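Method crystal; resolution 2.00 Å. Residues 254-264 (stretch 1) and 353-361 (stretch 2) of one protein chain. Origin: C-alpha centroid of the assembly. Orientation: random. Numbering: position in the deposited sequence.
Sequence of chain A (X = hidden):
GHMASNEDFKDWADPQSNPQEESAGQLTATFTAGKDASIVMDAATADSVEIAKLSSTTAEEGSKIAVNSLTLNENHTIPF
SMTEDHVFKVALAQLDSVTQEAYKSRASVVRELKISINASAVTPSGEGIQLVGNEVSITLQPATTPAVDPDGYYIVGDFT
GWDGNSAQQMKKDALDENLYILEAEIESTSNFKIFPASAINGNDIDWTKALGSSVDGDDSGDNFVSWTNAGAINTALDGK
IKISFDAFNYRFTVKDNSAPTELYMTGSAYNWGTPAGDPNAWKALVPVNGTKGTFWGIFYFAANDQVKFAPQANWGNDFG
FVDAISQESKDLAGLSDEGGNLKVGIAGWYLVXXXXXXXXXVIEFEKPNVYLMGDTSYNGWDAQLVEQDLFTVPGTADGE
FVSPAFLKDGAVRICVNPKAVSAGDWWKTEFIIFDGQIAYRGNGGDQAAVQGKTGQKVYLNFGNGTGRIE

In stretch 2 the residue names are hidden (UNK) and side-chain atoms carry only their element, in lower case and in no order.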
# COMPACT_ATOMS: atom_id res chain seq x y z
N VAL A 254 -5.79 10.07 5.12
CA VAL A 254 -5.05 10.39 6.31
C VAL A 254 -4.79 9.10 7.05
O VAL A 254 -5.74 8.42 7.44
CB VAL A 254 -5.86 11.31 7.21
CG1 VAL A 254 -5.02 11.71 8.43
CG2 VAL A 254 -6.30 12.59 6.41
N LYS A 255 -3.51 8.78 7.26
CA LYS A 255 -3.13 7.48 7.77
C LYS A 255 -2.23 7.60 9.00
O LYS A 255 -1.58 8.61 9.19
CB LYS A 255 -2.42 6.67 6.67
CG LYS A 255 -3.43 6.18 5.59
CD LYS A 255 -2.78 5.77 4.26
CE LYS A 255 -1.55 4.94 4.47
NZ LYS A 255 -1.44 3.89 3.40
N ASP A 256 -2.37 6.64 9.91
CA ASP A 256 -1.48 6.50 11.08
C ASP A 256 -0.03 6.35 10.59
O ASP A 256 0.25 5.59 9.65
CB ASP A 256 -1.96 5.26 11.87
CG ASP A 256 -1.09 4.94 13.09
OD1 ASP A 256 -0.11 5.67 13.37
OD2 ASP A 256 -1.36 3.89 13.71
N ASN A 257 0.86 7.21 11.08
CA ASN A 257 2.23 7.22 10.58
C ASN A 257 3.23 6.87 11.67
O ASN A 257 4.42 7.22 11.57
CB ASN A 257 2.56 8.58 9.95
CG ASN A 257 3.71 8.49 8.94
OD1 ASN A 257 3.85 7.48 8.23
ND2 ASN A 257 4.56 9.53 8.91
N SER A 258 2.75 6.26 12.75
CA SER A 258 3.64 5.80 13.80
C SER A 258 4.15 4.43 13.40
O SER A 258 3.62 3.82 12.48
CB SER A 258 2.91 5.71 15.15
OG SER A 258 1.84 4.81 15.05
N ALA A 259 5.24 4.00 14.03
CA ALA A 259 5.89 2.74 13.65
C ALA A 259 6.59 2.17 14.88
O ALA A 259 7.15 2.92 15.65
CB ALA A 259 6.91 3.00 12.55
N PRO A 260 6.63 0.85 15.01
CA PRO A 260 7.49 0.24 16.05
C PRO A 260 8.98 0.63 15.87
O PRO A 260 9.46 0.73 14.75
CB PRO A 260 7.28 -1.27 15.83
CG PRO A 260 7.03 -1.39 14.35
CD PRO A 260 6.26 -0.13 13.96
N THR A 261 9.70 0.80 16.98
CA THR A 261 11.13 1.06 16.94
C THR A 261 11.95 -0.23 17.15
O THR A 261 13.14 -0.31 16.83
CB THR A 261 11.53 2.14 18.05
OG1 THR A 261 10.89 1.80 19.29
CG2 THR A 261 11.01 3.54 17.65
N GLU A 262 11.29 -1.27 17.66
CA GLU A 262 11.90 -2.61 17.71
C GLU A 262 10.94 -3.63 17.17
O GLU A 262 9.73 -3.44 17.26
CB GLU A 262 12.27 -2.96 19.15
CG GLU A 262 13.32 -1.99 19.78
CD GLU A 262 13.79 -2.43 21.18
OE1 GLU A 262 13.08 -3.22 21.86
OE2 GLU A 262 14.84 -1.92 21.63
N LEU A 263 11.46 -4.79 16.81
CA LEU A 263 10.63 -5.88 16.31
C LEU A 263 11.26 -7.24 16.59
O LEU A 263 12.49 -7.39 16.53
CB LEU A 263 10.39 -5.75 14.80
CG LEU A 263 9.23 -6.59 14.27
CD1 LEU A 263 7.88 -5.95 14.66
CD2 LEU A 263 9.33 -6.78 12.78
N TYR A 264 10.42 -8.20 16.96
CA TYR A 264 10.87 -9.50 17.41
C TYR A 264 10.05 -10.57 16.74
O TYR A 264 8.90 -10.33 16.34
CB TYR A 264 10.71 -9.62 18.92
CG TYR A 264 11.56 -8.65 19.73
CD1 TYR A 264 12.83 -9.01 20.18
CD2 TYR A 264 11.07 -7.39 20.07
CE1 TYR A 264 13.60 -8.12 20.94
CE2 TYR A 264 11.83 -6.49 20.79
CZ TYR A 264 13.11 -6.84 21.19
OH TYR A 264 13.83 -5.97 21.96
N UNK A 353 12.72 -9.55 5.64
CA UNK A 353 12.54 -8.10 5.65
C UNK A 353 11.10 -7.74 6.03
O UNK A 353 10.16 -8.29 5.46
o UNK A 353 11.57 -2.13 3.24
c UNK A 353 13.17 -3.79 3.89
c UNK A 353 10.92 -4.42 3.35
c UNK A 353 11.24 -5.75 3.63
c UNK A 353 12.88 -7.54 4.28
c UNK A 353 11.88 -3.45 3.49
c UNK A 353 12.51 -6.10 4.06
c UNK A 353 13.47 -5.10 4.18
N UNK A 354 10.93 -6.91 7.08
CA UNK A 354 9.61 -6.59 7.63
C UNK A 354 9.44 -5.04 7.76
O UNK A 354 10.37 -4.32 8.19
c UNK A 354 9.38 -7.22 9.02
c UNK A 354 9.61 -8.73 9.00
c UNK A 354 7.95 -6.90 9.53
N UNK A 355 8.30 -4.54 7.33
CA UNK A 355 8.02 -3.11 7.43
C UNK A 355 6.64 -2.89 8.05
O UNK A 355 5.68 -3.60 7.71
c UNK A 355 8.09 -2.47 6.04
o UNK A 355 7.95 -1.07 6.11
N UNK A 356 6.55 -2.00 9.02
CA UNK A 356 5.29 -1.76 9.76
C UNK A 356 5.15 -0.25 9.95
O UNK A 356 6.00 0.39 10.59
c UNK A 356 4.04 -2.13 11.97
c UNK A 356 5.56 -3.92 11.04
c UNK A 356 5.33 -2.43 11.16
N UNK A 357 4.19 0.34 9.27
CA UNK A 357 3.86 1.71 9.56
C UNK A 357 2.39 1.85 9.79
O UNK A 357 1.59 1.41 8.97
c UNK A 357 6.35 2.76 6.97
c UNK A 357 5.83 2.67 8.37
c UNK A 357 3.79 4.08 8.71
c UNK A 357 4.31 2.64 8.45
N UNK A 358 2.03 2.32 10.98
CA UNK A 358 0.65 2.32 11.42
C UNK A 358 0.03 0.95 11.28
O UNK A 358 0.47 -0.01 11.90
N UNK A 359 -0.90 0.84 10.33
CA UNK A 359 -1.64 -0.41 10.08
C UNK A 359 -1.00 -1.29 8.99
O UNK A 359 -1.25 -2.48 8.95
c UNK A 359 -3.93 0.39 10.83
o UNK A 359 -4.48 1.52 10.75
o UNK A 359 -4.02 -0.35 11.84
c UNK A 359 -3.08 -0.08 9.66
N UNK A 360 -0.32 -0.65 8.02
CA UNK A 360 0.26 -1.36 6.86
C UNK A 360 1.47 -2.22 7.25
O UNK A 360 2.49 -1.70 7.71
o UNK A 360 -1.57 0.46 5.81
o UNK A 360 -0.06 1.63 4.67
c UNK A 360 -0.39 0.66 5.40
c UNK A 360 0.71 -0.36 5.77
N UNK A 361 1.41 -3.50 6.91
CA UNK A 361 2.53 -4.39 7.13
C UNK A 361 3.03 -5.01 5.80
O UNK A 361 2.23 -5.30 4.89
n UNK A 361 -1.36 -5.60 11.48
c UNK A 361 0.05 -5.20 11.32
c UNK A 361 0.62 -5.82 10.05
c UNK A 361 1.69 -4.97 9.46
c UNK A 361 2.14 -5.49 8.11
O HOH W 1 -4.25 4.45 9.55
O HOH W 2 -1.71 3.05 8.48
O HOH W 3 0.12 3.70 7.24

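Position 353 carries one carbon followed by a six-carbon ring bearing a single oxygen, and it lies beyond reach of stretch 1. A phenol of this kind is tyrosine, Tyr-353, buried here on the strand. At position 354 one carbon carries two others, and the side chain points toward stretch 1, where one of its methyl carbons lies against Leu-263. This is Val-354; its CG1 is 3.5 Å from Leu-263 CD2, and a compact, beta-branched apolar residue suits a buried strand position.

Position 355 has one carbon and one oxygen, directed away from stretch 1. It is Ser-355, a small polar residue at a partly exposed site. Position 356 again has three carbons forked at the first and points toward stretch 1, one methyl carbon against the Pro-260 ring. It is Val-356, its CG1 3.6 Å from Pro-260 CD; a short, branched apolar side chain suits this buried strand position. Its backbone O also lies 3.4 Å from Ala-259 CB.

Position 357 has four carbons, forked at the first, one arm two carbons long; the one-carbon arm lies near the side-chain oxygen of Asn-257 and the longer arm near Ala-259. This is Ile-357, with CG2 3.4 Å from Asn-257 OD1 and CG1 4.3 Å from Ala-259 CB; beta-branching suits the strand, and the two arms let one side chain meet both residues.

Position 358 has no side-chain atoms, so it is glycine. Its phi of 52° favours that residue, and an ideal CB would lie 2.5 Å from Asp-256 O, a clash. The bare backbone of Gly-358 can therefore press close, its CA 3.4 Å from Asp-256 OD2.

Position 359 has two carbons, the second carrying two oxygens: a carboxylate, too short for glutamate. Asp-359 is exposed and meets stretch 1 through solvent, water 1 donating to its OD2 and accepting from Asp-256 N. Position 360 has the same atoms, and one oxygen reaches the amine of Lys-255. It is Asp-360, and its OD2 forms a salt bridge with Lys-255 NZ at 2.9 Å. Position 361 has four carbons in a row ending in nitrogen, the mark of Lys-361, out of reach of stretch 1; the site is partly exposed, so a long chain can leave its charged end in solvent.

The contact centres on the type II' turn from Ile-357 to Asp-360. Gly-358 N donates to Ser-258 O at 2.7 Å, tying the turn to the loop, while Asp-256 OD1 accepts from Ser-258 N at 3.0 Å and from Ser-258 OG at 2.7 Å, bracing that loop from within. Val-354 and Val-356 add apolar packing along the strand, and the salt bridge and bridging waters join the more exposed parts.

Stretch 2, residues 353-361: YVSVIGDDK
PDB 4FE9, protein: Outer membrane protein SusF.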